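Local coordinates for protein acetolactate synthase isozyme 1 large subunit (Escherichia coli, PDB 6LPI) that binds thiamine diphosphate, a magnesium ion and flavin-adenine dinucleotide as the large subunit of a thiamine diphosphate-dependent enzyme with three parallel-sheet domains, at residues E24-K29 / P185-K190; K212-Y217 / A344-L349; D463-L468 / G532-H537; V477-S482 / E544-M549. All blocks are in the same frame, centred on the assembly; numbering follows the deposited sequence.

Contact 1: E24-K29 / P185-K190; sequences EQQGIK and PAMAEK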
loop_
_atom_site.group_PDB
_atom_site.type_symbol
_atom_site.label_atom_id
_atom_site.label_comp_id
_atom_site.label_asym_id
_atom_site.label_seq_id
_atom_site.Cartn_x
_atom_site.Cartn_y
_atom_site.Cartn_z
ATOM N N GLU B 24 15.886 9.484 -16.724
ATOM C CA GLU B 24 15.272 10.282 -17.777
ATOM C C GLU B 24 14.529 9.391 -18.753
ATOM O O GLU B 24 13.337 9.599 -19.020
ATOM C CB GLU B 24 16.319 11.091 -18.557
ATOM C CG GLU B 24 16.959 12.264 -17.831
ATOM C CD GLU B 24 18.079 12.882 -18.629
ATOM O OE1 GLU B 24 18.521 14.000 -18.270
ATOM O OE2 GLU B 24 18.512 12.247 -19.614
ATOM N N GLN B 25 15.182 8.317 -19.204
ATOM C CA GLN B 25 14.559 7.458 -20.198
ATOM C C GLN B 25 13.377 6.665 -19.654
ATOM O O GLN B 25 12.616 6.106 -20.449
ATOM C CB GLN B 25 15.613 6.540 -20.815
ATOM C CG GLN B 25 16.656 7.294 -21.638
ATOM C CD GLN B 25 16.020 8.296 -22.600
ATOM O OE1 GLN B 25 15.233 7.920 -23.472
ATOM N NE2 GLN B 25 16.388 9.574 -22.467
ATOM N N GLN B 26 13.170 6.625 -18.342
ATOM C CA GLN B 26 11.918 6.085 -17.828
ATOM C C GLN B 26 10.849 7.159 -17.675
ATOM O O GLN B 26 9.780 6.878 -17.124
ATOM C CB GLN B 26 12.124 5.402 -16.476
ATOM C CG GLN B 26 13.107 4.264 -16.460
ATOM C CD GLN B 26 12.753 3.179 -17.440
ATOM O OE1 GLN B 26 11.659 2.598 -17.385
ATOM N NE2 GLN B 26 13.693 2.862 -18.327
ATOM N N GLY B 27 11.097 8.375 -18.168
ATOM C CA GLY B 27 10.100 9.424 -18.106
ATOM C C GLY B 27 9.977 10.143 -16.779
ATOM O O GLY B 27 9.064 10.955 -16.626
ATOM N N ILE B 28 10.849 9.876 -15.805
ATOM C CA ILE B 28 10.766 10.581 -14.532
ATOM C C ILE B 28 10.966 12.077 -14.750
ATOM O O ILE B 28 11.930 12.512 -15.394
ATOM C CB ILE B 28 11.779 9.995 -13.532
ATOM C CG1 ILE B 28 11.296 8.644 -13.002
ATOM C CG2 ILE B 28 12.019 10.929 -12.383
ATOM C CD1 ILE B 28 11.754 7.472 -13.799
ATOM N N LYS B 29 10.025 12.877 -14.244
ATOM C CA LYS B 29 10.119 14.334 -14.292
ATOM C C LYS B 29 10.436 14.940 -12.936
ATOM O O LYS B 29 10.945 16.059 -12.880
ATOM C CB LYS B 29 8.807 14.936 -14.849
ATOM C CG LYS B 29 8.485 16.394 -14.481
ATOM C CD LYS B 29 6.994 16.741 -14.730
ATOM C CE LYS B 29 6.439 17.763 -13.709
ATOM N NZ LYS B 29 5.087 17.411 -13.138
ATOM N N PRO B 185 19.655 2.595 -22.886
ATOM C CA PRO B 185 18.594 2.151 -21.962
ATOM C C PRO B 185 17.201 2.557 -22.429
ATOM O O PRO B 185 16.927 3.732 -22.684
ATOM C CB PRO B 185 18.963 2.841 -20.643
ATOM C CG PRO B 185 19.701 4.065 -21.057
ATOM C CD PRO B 185 20.467 3.683 -22.308
ATOM N N ALA B 186 16.311 1.568 -22.516
ATOM C CA ALA B 186 14.922 1.766 -22.903
ATOM C C ALA B 186 14.057 2.021 -21.674
ATOM O O ALA B 186 14.541 2.123 -20.547
ATOM C CB ALA B 186 14.397 0.559 -23.679
ATOM N N MET B 187 12.752 2.127 -21.894
ATOM C CA MET B 187 11.789 2.246 -20.806
ATOM C C MET B 187 11.415 0.835 -20.385
ATOM O O MET B 187 10.741 0.123 -21.134
ATOM C CB MET B 187 10.531 3.017 -21.204
ATOM C CG MET B 187 9.555 3.154 -20.020
ATOM S SD MET B 187 8.251 4.412 -20.088
ATOM C CE MET B 187 9.131 5.959 -20.143
ATOM N N ALA B 188 11.884 0.415 -19.211
ATOM C CA ALA B 188 11.415 -0.843 -18.657
ATOM C C ALA B 188 9.909 -0.777 -18.478
ATOM O O ALA B 188 9.379 0.212 -17.963
ATOM C CB ALA B 188 12.092 -1.128 -17.321
ATOM N N GLU B 189 9.215 -1.818 -18.926
ATOM C CA GLU B 189 7.777 -1.901 -18.736
ATOM C C GLU B 189 7.412 -3.185 -17.991
ATOM O O GLU B 189 8.251 -4.051 -17.739
ATOM C CB GLU B 189 7.049 -1.836 -20.086
ATOM N N LYS B 190 6.128 -3.279 -17.646
ATOM C CA LYS B 190 5.614 -4.296 -16.729
ATOM C C LYS B 190 5.719 -5.696 -17.319
ATOM O O LYS B 190 5.533 -5.904 -18.520
ATOM C CB LYS B 190 4.152 -4.014 -16.365
ATOM C CG LYS B 190 3.815 -2.549 -16.133
ATOM C CD LYS B 190 2.439 -2.410 -15.518
ATOM C CE LYS B 190 2.128 -0.960 -15.189
ATOM N NZ LYS B 190 0.922 -0.840 -14.312
#

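Contact 2: K212-Y217 / A344-L349; sequences KRPVLY and AEWHQL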
loop_
_atom_site.group_PDB
_atom_site.type_symbol
_atom_site.label_atom_id
_atom_site.label_comp_id
_atom_site.label_asym_id
_atom_site.label_seq_id
_atom_site.Cartn_x
_atom_site.Cartn_y
_atom_site.Cartn_z
ATOM N N LYS B 212 -28.055 -16.745 -5.049
ATOM C CA LYS B 212 -29.227 -16.000 -4.582
ATOM C C LYS B 212 -28.838 -14.627 -4.037
ATOM O O LYS B 212 -29.540 -13.640 -4.290
ATOM C CB LYS B 212 -29.979 -16.762 -3.472
ATOM C CG LYS B 212 -30.168 -18.291 -3.632
ATOM C CD LYS B 212 -30.808 -18.995 -2.362
ATOM C CE LYS B 212 -29.761 -19.630 -1.367
ATOM N NZ LYS B 212 -30.329 -20.499 -0.240
ATOM N N ARG B 213 -27.705 -14.517 -3.341
ATOM C CA ARG B 213 -27.351 -13.299 -2.596
ATOM C C ARG B 213 -25.859 -12.999 -2.715
ATOM O O ARG B 213 -25.106 -13.082 -1.735
ATOM C CB ARG B 213 -27.765 -13.415 -1.123
ATOM C CG ARG B 213 -29.215 -13.806 -0.887
ATOM C CD ARG B 213 -29.618 -13.655 0.578
ATOM N NE ARG B 213 -28.932 -14.611 1.446
ATOM C CZ ARG B 213 -29.319 -15.868 1.641
ATOM N NH1 ARG B 213 -30.401 -16.329 1.029
ATOM N NH2 ARG B 213 -28.613 -16.663 2.442
ATOM N N PRO B 214 -25.399 -12.611 -3.894
ATOM C CA PRO B 214 -23.974 -12.318 -4.046
ATOM C C PRO B 214 -23.631 -10.901 -3.619
ATOM O O PRO B 214 -24.444 -9.975 -3.677
ATOM C CB PRO B 214 -23.752 -12.491 -5.554
ATOM C CG PRO B 214 -25.043 -11.999 -6.141
ATOM C CD PRO B 214 -26.139 -12.369 -5.144
ATOM N N VAL B 215 -22.386 -10.747 -3.175
ATOM C CA VAL B 215 -21.815 -9.438 -2.916
ATOM C C VAL B 215 -20.464 -9.397 -3.594
ATOM O O VAL B 215 -19.777 -10.421 -3.720
ATOM C CB VAL B 215 -21.670 -9.085 -1.420
ATOM C CG1 VAL B 215 -22.894 -9.493 -0.628
ATOM C CG2 VAL B 215 -20.388 -9.636 -0.870
ATOM N N LEU B 216 -20.127 -8.221 -4.104
ATOM C CA LEU B 216 -18.857 -7.977 -4.765
ATOM C C LEU B 216 -17.971 -7.235 -3.771
ATOM O O LEU B 216 -18.375 -6.216 -3.211
ATOM C CB LEU B 216 -19.081 -7.203 -6.068
ATOM C CG LEU B 216 -17.948 -6.607 -6.883
ATOM C CD1 LEU B 216 -17.127 -7.715 -7.479
ATOM C CD2 LEU B 216 -18.525 -5.782 -8.005
ATOM N N TYR B 217 -16.839 -7.810 -3.468
ATOM C CA TYR B 217 -15.945 -7.345 -2.418
ATOM C C TYR B 217 -14.673 -6.827 -3.097
ATOM O O TYR B 217 -13.847 -7.603 -3.577
ATOM C CB TYR B 217 -15.735 -8.503 -1.437
ATOM C CG TYR B 217 -14.611 -8.430 -0.438
ATOM C CD1 TYR B 217 -13.984 -7.240 -0.110
ATOM C CD2 TYR B 217 -14.160 -9.584 0.159
ATOM C CE1 TYR B 217 -12.957 -7.213 0.793
ATOM C CE2 TYR B 217 -13.129 -9.568 1.053
ATOM C CZ TYR B 217 -12.532 -8.381 1.372
ATOM O OH TYR B 217 -11.501 -8.379 2.275
ATOM N N ALA B 344 -34.030 -8.646 -7.520
ATOM C CA ALA B 344 -34.951 -7.741 -6.837
ATOM C C ALA B 344 -35.092 -8.070 -5.353
ATOM O O ALA B 344 -34.915 -7.192 -4.497
ATOM C CB ALA B 344 -36.317 -7.790 -7.522
ATOM N N GLU B 345 -35.354 -9.344 -5.029
ATOM C CA GLU B 345 -35.592 -9.725 -3.637
ATOM C C GLU B 345 -34.349 -9.524 -2.781
ATOM O O GLU B 345 -34.443 -9.121 -1.610
ATOM C CB GLU B 345 -36.109 -11.159 -3.549
ATOM C CG GLU B 345 -37.582 -11.190 -3.184
ATOM C CD GLU B 345 -38.130 -12.583 -2.973
ATOM O OE1 GLU B 345 -37.874 -13.461 -3.817
ATOM O OE2 GLU B 345 -38.848 -12.796 -1.979
ATOM N N TRP B 346 -33.175 -9.817 -3.337
ATOM C CA TRP B 346 -31.956 -9.612 -2.574
ATOM C C TRP B 346 -31.776 -8.132 -2.284
ATOM O O TRP B 346 -31.454 -7.753 -1.156
ATOM C CB TRP B 346 -30.783 -10.233 -3.342
ATOM C CG TRP B 346 -29.331 -9.986 -2.925
ATOM C CD1 TRP B 346 -28.289 -9.696 -3.766
ATOM C CD2 TRP B 346 -28.763 -10.030 -1.600
ATOM N NE1 TRP B 346 -27.119 -9.588 -3.061
ATOM C CE2 TRP B 346 -27.379 -9.774 -1.730
ATOM C CE3 TRP B 346 -29.287 -10.256 -0.321
ATOM C CZ2 TRP B 346 -26.518 -9.739 -0.634
ATOM C CZ3 TRP B 346 -28.435 -10.222 0.757
ATOM C CH2 TRP B 346 -27.062 -9.966 0.597
ATOM N N HIS B 347 -32.139 -7.272 -3.240
ATOM C CA HIS B 347 -32.053 -5.845 -2.969
ATOM C C HIS B 347 -33.050 -5.422 -1.908
ATOM O O HIS B 347 -32.711 -4.599 -1.053
ATOM C CB HIS B 347 -32.235 -5.021 -4.239
ATOM C CG HIS B 347 -30.983 -4.905 -5.047
ATOM N ND1 HIS B 347 -30.916 -5.244 -6.381
ATOM C CD2 HIS B 347 -29.726 -4.557 -4.683
ATOM C CE1 HIS B 347 -29.677 -5.080 -6.812
ATOM N NE2 HIS B 347 -28.934 -4.671 -5.800
ATOM N N GLN B 348 -34.280 -5.962 -1.926
ATOM C CA GLN B 348 -35.198 -5.621 -0.835
ATOM C C GLN B 348 -34.605 -6.012 0.503
ATOM O O GLN B 348 -34.836 -5.331 1.511
ATOM C CB GLN B 348 -36.573 -6.277 -0.962
ATOM C CG GLN B 348 -37.068 -6.625 -2.327
ATOM C CD GLN B 348 -38.354 -7.457 -2.253
ATOM O OE1 GLN B 348 -38.958 -7.601 -1.184
ATOM N NE2 GLN B 348 -38.770 -8.013 -3.393
ATOM N N LEU B 349 -33.849 -7.110 0.532
ATOM C CA LEU B 349 -33.231 -7.519 1.784
ATOM C C LEU B 349 -32.118 -6.570 2.179
ATOM O O LEU B 349 -31.992 -6.201 3.357
ATOM C CB LEU B 349 -32.732 -8.959 1.654
ATOM C CG LEU B 349 -31.872 -9.556 2.764
ATOM C CD1 LEU B 349 -32.496 -9.323 4.151
ATOM C CD2 LEU B 349 -31.700 -11.061 2.483
#

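Contact 3: D463-L468 / G532-H537; sequences DVKIIL and GPALIH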
loop_
_atom_site.group_PDB
_atom_site.type_symbol
_atom_site.label_atom_id
_atom_site.label_comp_id
_atom_site.label_asym_id
_atom_site.label_seq_id
_atom_site.Cartn_x
_atom_site.Cartn_y
_atom_site.Cartn_z
ATOM N N ASP B 463 -0.640 23.226 -3.757
ATOM C CA ASP B 463 -2.046 23.526 -3.524
ATOM C C ASP B 463 -2.642 22.539 -2.528
ATOM O O ASP B 463 -3.671 21.912 -2.800
ATOM C CB ASP B 463 -2.748 23.460 -4.882
ATOM C CG ASP B 463 -3.957 24.362 -4.999
ATOM O OD1 ASP B 463 -4.428 24.885 -3.974
ATOM O OD2 ASP B 463 -4.434 24.557 -6.139
ATOM N N VAL B 464 -2.038 22.415 -1.343
ATOM C CA VAL B 464 -2.461 21.406 -0.368
ATOM C C VAL B 464 -3.049 22.104 0.854
ATOM O O VAL B 464 -2.408 22.960 1.472
ATOM C CB VAL B 464 -1.327 20.409 0.006
ATOM C CG1 VAL B 464 -0.564 19.939 -1.231
ATOM C CG2 VAL B 464 -0.382 20.909 1.044
ATOM N N LYS B 465 -4.242 21.682 1.235
ATOM C CA LYS B 465 -4.988 22.275 2.333
ATOM C C LYS B 465 -5.094 21.249 3.449
ATOM O O LYS B 465 -5.791 20.239 3.302
ATOM C CB LYS B 465 -6.368 22.719 1.863
ATOM C CG LYS B 465 -6.372 23.451 0.499
ATOM C CD LYS B 465 -6.090 24.954 0.713
ATOM C CE LYS B 465 -6.077 25.799 -0.560
ATOM N NZ LYS B 465 -4.823 25.853 -1.306
ATOM N N ILE B 466 -4.389 21.491 4.555
ATOM C CA ILE B 466 -4.467 20.585 5.698
ATOM C C ILE B 466 -5.726 20.902 6.496
ATOM O O ILE B 466 -5.919 22.034 6.951
ATOM C CB ILE B 466 -3.221 20.676 6.589
ATOM C CG1 ILE B 466 -1.961 20.276 5.824
ATOM C CG2 ILE B 466 -3.413 19.820 7.833
ATOM C CD1 ILE B 466 -0.715 20.892 6.383
ATOM N N ILE B 467 -6.597 19.911 6.642
ATOM C CA ILE B 467 -7.781 20.015 7.484
ATOM C C ILE B 467 -7.478 19.281 8.785
ATOM O O ILE B 467 -7.577 18.054 8.868
ATOM C CB ILE B 467 -9.032 19.475 6.789
ATOM C CG1 ILE B 467 -9.254 20.202 5.460
ATOM C CG2 ILE B 467 -10.243 19.610 7.681
ATOM C CD1 ILE B 467 -9.402 19.281 4.282
ATOM N N LEU B 468 -7.102 20.046 9.802
ATOM C CA LEU B 468 -6.631 19.494 11.060
ATOM C C LEU B 468 -7.802 19.390 12.035
ATOM O O LEU B 468 -8.372 20.405 12.445
ATOM C CB LEU B 468 -5.502 20.360 11.615
ATOM C CG LEU B 468 -5.094 20.188 13.079
ATOM C CD1 LEU B 468 -4.500 18.813 13.289
ATOM C CD2 LEU B 468 -4.068 21.234 13.444
ATOM N N GLY B 532 -1.924 27.927 -2.969
ATOM C CA GLY B 532 -0.883 27.802 -1.981
ATOM C C GLY B 532 -1.317 26.877 -0.860
ATOM O O GLY B 532 -2.483 26.474 -0.761
ATOM N N PRO B 533 -0.360 26.472 -0.036
ATOM C CA PRO B 533 -0.662 25.536 1.051
ATOM C C PRO B 533 -1.301 26.257 2.230
ATOM O O PRO B 533 -0.945 27.388 2.554
ATOM C CB PRO B 533 0.712 24.944 1.392
ATOM C CG PRO B 533 1.692 26.030 0.977
ATOM C CD PRO B 533 1.076 26.775 -0.158
ATOM N N ALA B 534 -2.257 25.590 2.869
ATOM C CA ALA B 534 -3.012 26.164 3.970
ATOM C C ALA B 534 -3.199 25.146 5.087
ATOM O O ALA B 534 -3.284 23.936 4.846
ATOM C CB ALA B 534 -4.400 26.640 3.506
ATOM N N LEU B 535 -3.287 25.656 6.314
ATOM C CA LEU B 535 -3.681 24.864 7.468
ATOM C C LEU B 535 -5.005 25.372 8.012
ATOM O O LEU B 535 -5.124 26.551 8.349
ATOM C CB LEU B 535 -2.650 24.961 8.585
ATOM C CG LEU B 535 -3.186 24.314 9.857
ATOM C CD1 LEU B 535 -2.872 22.810 9.863
ATOM C CD2 LEU B 535 -2.737 25.040 11.128
ATOM N N ILE B 536 -5.973 24.473 8.164
ATOM C CA ILE B 536 -7.279 24.807 8.719
ATOM C C ILE B 536 -7.465 23.982 9.984
ATOM O O ILE B 536 -7.433 22.746 9.935
ATOM C CB ILE B 536 -8.411 24.539 7.721
ATOM C CG1 ILE B 536 -8.274 25.457 6.513
ATOM C CG2 ILE B 536 -9.752 24.800 8.379
ATOM C CD1 ILE B 536 -7.380 24.916 5.431
ATOM N N HIS B 537 -7.680 24.657 11.108
ATOM C CA HIS B 537 -7.662 24.030 12.422
ATOM C C HIS B 537 -9.056 24.032 13.036
ATOM O O HIS B 537 -9.757 25.048 12.980
ATOM C CB HIS B 537 -6.647 24.737 13.316
ATOM C CG HIS B 537 -6.801 24.444 14.774
ATOM N ND1 HIS B 537 -7.832 24.965 15.526
ATOM C CD2 HIS B 537 -6.069 23.675 15.612
ATOM C CE1 HIS B 537 -7.717 24.542 16.771
ATOM N NE2 HIS B 537 -6.659 23.755 16.847
#

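Contact 4: V477-S482 / E544-M549; sequences VHQQQS and EKVYPM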
loop_
_atom_site.group_PDB
_atom_site.type_symbol
_atom_site.label_atom_id
_atom_site.label_comp_id
_atom_site.label_asym_id
_atom_site.label_seq_id
_atom_site.Cartn_x
_atom_site.Cartn_y
_atom_site.Cartn_z
ATOM N N VAL B 477 -6.161 5.548 19.988
ATOM C CA VAL B 477 -5.738 4.953 21.253
ATOM C C VAL B 477 -6.719 5.328 22.356
ATOM O O VAL B 477 -7.177 4.472 23.110
ATOM C CB VAL B 477 -4.303 5.393 21.611
ATOM C CG1 VAL B 477 -3.969 5.007 23.030
ATOM C CG2 VAL B 477 -3.280 4.803 20.662
ATOM N N HIS B 478 -7.082 6.614 22.442
ATOM C CA HIS B 478 -8.029 7.082 23.464
ATOM C C HIS B 478 -9.301 6.243 23.459
ATOM O O HIS B 478 -9.842 5.885 24.516
ATOM C CB HIS B 478 -8.357 8.553 23.194
ATOM C CG HIS B 478 -9.192 9.218 24.241
ATOM N ND1 HIS B 478 -10.515 8.897 24.459
ATOM C CD2 HIS B 478 -8.902 10.230 25.095
ATOM C CE1 HIS B 478 -10.996 9.666 25.422
ATOM N NE2 HIS B 478 -10.039 10.484 25.823
ATOM N N GLN B 479 -9.766 5.878 22.266
ATOM C CA GLN B 479 -10.987 5.110 22.163
ATOM C C GLN B 479 -10.737 3.653 22.521
ATOM O O GLN B 479 -11.550 3.044 23.224
ATOM C CB GLN B 479 -11.570 5.276 20.756
ATOM C CG GLN B 479 -12.662 4.290 20.368
ATOM C CD GLN B 479 -13.324 4.701 19.062
ATOM O OE1 GLN B 479 -12.971 5.723 18.477
ATOM N NE2 GLN B 479 -14.336 3.961 18.647
ATOM N N GLN B 480 -9.586 3.099 22.123
ATOM C CA GLN B 480 -9.298 1.708 22.477
ATOM C C GLN B 480 -9.080 1.523 23.982
ATOM O O GLN B 480 -9.566 0.552 24.571
ATOM C CB GLN B 480 -8.081 1.199 21.694
ATOM C CG GLN B 480 -8.435 0.520 20.363
ATOM C CD GLN B 480 -7.236 0.355 19.445
ATOM O OE1 GLN B 480 -6.282 1.130 19.504
ATOM N NE2 GLN B 480 -7.273 -0.672 18.601
ATOM N N GLN B 481 -8.380 2.441 24.633
ATOM C CA GLN B 481 -8.174 2.285 26.064
ATOM C C GLN B 481 -9.482 2.523 26.813
ATOM O O GLN B 481 -9.856 1.744 27.699
ATOM C CB GLN B 481 -7.109 3.260 26.555
ATOM C CG GLN B 481 -5.978 3.520 25.602
ATOM C CD GLN B 481 -4.844 4.221 26.279
ATOM O OE1 GLN B 481 -3.761 3.653 26.504
ATOM N NE2 GLN B 481 -5.108 5.455 26.685
ATOM N N SER B 482 -10.214 3.583 26.456
ATOM C CA SER B 482 -11.440 3.865 27.198
ATOM C C SER B 482 -12.472 2.743 27.017
ATOM O O SER B 482 -13.157 2.356 27.970
ATOM C CB SER B 482 -11.971 5.254 26.813
ATOM O OG SER B 482 -12.811 5.243 25.686
ATOM N N GLU B 544 -15.127 12.143 21.640
ATOM C CA GLU B 544 -15.886 11.709 20.479
ATOM C C GLU B 544 -15.308 10.415 19.925
ATOM O O GLU B 544 -14.136 10.092 20.126
ATOM C CB GLU B 544 -15.880 12.780 19.391
ATOM C CG GLU B 544 -16.238 14.183 19.851
ATOM C CD GLU B 544 -17.713 14.519 19.690
ATOM O OE1 GLU B 544 -18.437 13.756 19.007
ATOM O OE2 GLU B 544 -18.142 15.560 20.246
ATOM N N LYS B 545 -16.160 9.648 19.251
ATOM C CA LYS B 545 -15.841 8.268 18.918
ATOM C C LYS B 545 -16.025 8.021 17.431
ATOM O O LYS B 545 -16.703 8.772 16.734
ATOM C CB LYS B 545 -16.717 7.293 19.725
ATOM C CG LYS B 545 -16.504 7.377 21.231
ATOM C CD LYS B 545 -15.178 6.740 21.607
ATOM C CE LYS B 545 -14.862 6.933 23.080
ATOM N NZ LYS B 545 -14.072 8.189 23.307
ATOM N N VAL B 546 -15.383 6.961 16.952
ATOM C CA VAL B 546 -15.620 6.418 15.617
ATOM C C VAL B 546 -16.491 5.190 15.799
ATOM O O VAL B 546 -16.051 4.186 16.364
ATOM C CB VAL B 546 -14.317 6.083 14.877
ATOM C CG1 VAL B 546 -14.624 5.706 13.455
ATOM C CG2 VAL B 546 -13.396 7.287 14.885
ATOM N N TYR B 547 -17.741 5.291 15.372
ATOM C CA TYR B 547 -18.680 4.189 15.470
ATOM C C TYR B 547 -19.245 3.855 14.091
ATOM O O TYR B 547 -19.391 4.735 13.238
ATOM C CB TYR B 547 -19.827 4.510 16.442
ATOM C CG TYR B 547 -19.441 4.447 17.914
ATOM C CD1 TYR B 547 -18.643 3.415 18.410
ATOM C CD2 TYR B 547 -19.893 5.418 18.818
ATOM C CE1 TYR B 547 -18.291 3.360 19.760
ATOM C CE2 TYR B 547 -19.558 5.361 20.171
ATOM C CZ TYR B 547 -18.756 4.333 20.635
ATOM O OH TYR B 547 -18.424 4.292 21.973
ATOM N N PRO B 548 -19.555 2.584 13.837
ATOM C CA PRO B 548 -19.315 1.503 14.799
ATOM C C PRO B 548 -17.864 1.023 14.812
ATOM O O PRO B 548 -17.094 1.318 13.898
ATOM C CB PRO B 548 -20.269 0.404 14.337
ATOM C CG PRO B 548 -20.488 0.658 12.884
ATOM C CD PRO B 548 -20.287 2.133 12.642
ATOM N N MET B 549 -17.495 0.336 15.892
ATOM C CA MET B 549 -16.187 -0.285 16.040
ATOM C C MET B 549 -16.336 -1.791 16.264
ATOM O O MET B 549 -17.222 -2.238 17.002
ATOM C CB MET B 549 -15.420 0.348 17.202
ATOM C CG MET B 549 -14.061 -0.278 17.425
ATOM S SD MET B 549 -13.259 0.294 18.927
ATOM C CE MET B 549 -11.692 0.909 18.304
#

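Contact 1: E24-K29 / P185-K190
Gln26 and Met187 meet where helix 15-25 ends in a Schellman motif and the loop 185-190 runs past it. Gly27 is the C-prime residue, with a positive phi of 80°. Its N donates to Glu24 O at 2.7 Å, and Ile28 N closes the outer bond to the carbonyl of the residue before Glu24.

The nonpolar part of the contact comes mainly from Met187. Its side chain is extended as far as SD and then turns at chi3 (-63°), which lays CE against the main chain of the helix end. There Met187 CE lies 3.5 Å from Gln25 O and 3.7 Å from Gly27 N. The methyl thus packs on the peptide groups of the turn and not on a side chain. Beside it, the first carbons of Gln25 rest on the carbonyl of Pro185, with Gln25 CB 3.6 Å from Pro185 O.

The polar part centres on Gln26. Its chain bends at chi2 (-57°), placing CD against the loop backbone, near the peptides of Ala186, Met187 and Ala188. Gln26 has the largest share of the buried surface.

The contact lies at the surface. It joins the C-terminal end of helix 15-25, in the N-terminal thiamine diphosphate-binding domain, to the loop that leads toward helix 198-210. Helix 147-159 backs both sides: Phe155 touches Gln26, and Gln159 NE2 bonds to Ala188 O. At the centre of the contact, Gln26 CD is 3.4 Å from Ala188 N and 3.6 Å from Met187 CA.

Contact 2: K212-Y217 / A344-L349
Trp346 and Arg213 carry this contact, with Pro214 third. Trp346 CG stands anti to the backbone N (chi1 170°), and the indole reaches from helix 344-354 to the start of strand 214-218. Arg213 CB sits over the centre of the six-membered ring. It is 3.5 Å from the ring centroid and 9° off the normal, a CH-pi contact. The arginine chain then runs across the indole, with Arg213 CD 3.5 Å from Trp346 CE3. Its guanidinium does not stack, since the two planes stand 62° apart. Arg213 NE bonds instead to Glu275 O.

The other end of the indole is held by Pro214. Trp346 NE1 donates to Pro214 O at 2.8 Å, which satisfies the buried indole N-H. Pro214 CD also packs 3.7 Å from Trp346 CD1. At the ring edge, in plane, Val215 CG1 comes to 3.6 Å from Trp346 CZ2.

The strand is an inner one of the parallel sheet of the central, Rossmann-like domain, between strands 240-242 and 278-282. Trp346 joins helix 344-354 to the entry of this strand. Ile272 of helix 267-273 and Pro239 also touch the indole, and Leu273 of that helix packs on Val215.

Contact 3: D463-L468 / G532-H537
Ile466 is gripped by the facing strand through both its backbone polar atoms. Ile466 N donates to Ala534 O, and Ile466 O accepts from Ile536 N, each at 2.7 Å. Val464 O takes Ala534 N, and Leu468 N gives to Ile536 O. Side chains follow the same pairing. On one face Ile466 CG2 packs 3.7 Å from Leu535 CD1. Leu535 CD1 also meets Leu468 CB at 4.0 Å. Leu468 CD2 comes to the edge of the His537 ring, 3.8 Å from His537 CD2. On the other face Lys465 CD lies 3.7 Å from Ala534 CB.

The two strands run parallel, 17° apart, as adjacent inner strands of the six-stranded sheet of the C-terminal thiamine diphosphate-binding domain. Strand 438-443 bonds to the far side of 464-470 through Lys465 and Ile467.

At the entrance to the strands, Lys465 is bent at chi2 (-86°) and chi4. NZ forms a salt bridge with Asp463 OD1 at 2.9 Å, and also reaches the carbonyl of Gly532. Lys437 NZ lies close to this ammonium, and the Asp463 carboxylate probably offsets part of the like-charge repulsion. At the other end, His537 NE2 bonds to Asn470 ND2. Helix 521-529 covers Ala534 and Ile536. Helix 500-506 covers Leu468, Leu535 and His537. The Leu468 side chain is about 6 Å from the magnesium ion.

Contact 4: V477-S482 / E544-M549
Gln479 docks helix 476-484 on the backbone of Val546 in the loop after strand 534-539, a side-chain to main-chain contact near the cofactor pocket. CG is anti to the backbone N (chi1 166°) and the chain beyond it is extended, so the amide reaches straight out from the helix. It makes two bonds to one residue. Gln479 NE2 donates to Val546 O at 2.9 Å, with the acceptor in the amide plane. Val546 N donates to Gln479 OE1 at 3.1 Å and nearly straight (168°). The two bonds fix the rotation of the amide, which is buried. Gln393 NE2 gives OE1 a further bond.

Aliphatic chains pack beside this amide. The Lys545 and Gln479 chains lie side by side, pointing opposite ways, with Lys545 CD 3.7 Å from Gln479 CG. Lys545 NZ bonds to Glu543 O and lies at the edge of the His478 ring, 3.8 Å from His478 ND1. Met549 meets Gln479 tip to tip, its SD 3.8 Å from Gln479 NE2. Met549 then turns at chi3, and its CE rests 3.9 Å from Gln480 CG. Lys545 CB also covers one face of the Tyr547 ring, toward the rim.

Val477, at the start of this helix segment, touches thiamine diphosphate. Helix 393-401 lies behind the loop: Val546 packs on its Met396 and Trp397, and Trp397 NE1 bonds to Lys545 O. Leu483 of helix 476-484 touches Lys545, Tyr547 and Met549.

In the fold
From the N terminus, contact 1 comes first. It closes a loop of 155 residues, bringing the end of helix 15-25 to the segment that leads out of the N-terminal domain. Contact 2 follows in series. It closes a loop of 126 residues that takes in most of the central domain, setting helix 344-354 on strand 214-218. Contacts 3 and 4 both belong to the C-terminal part, and their segments alternate along the chain, so their loops cross. Contact 3 ties two strands inside the sheet. Contact 4 ties the helix after the first of them to the loop after the second. Their nearest atoms are about 12 Å apart. Contacts 1 and 4 lie on opposite sides of the chain's centre.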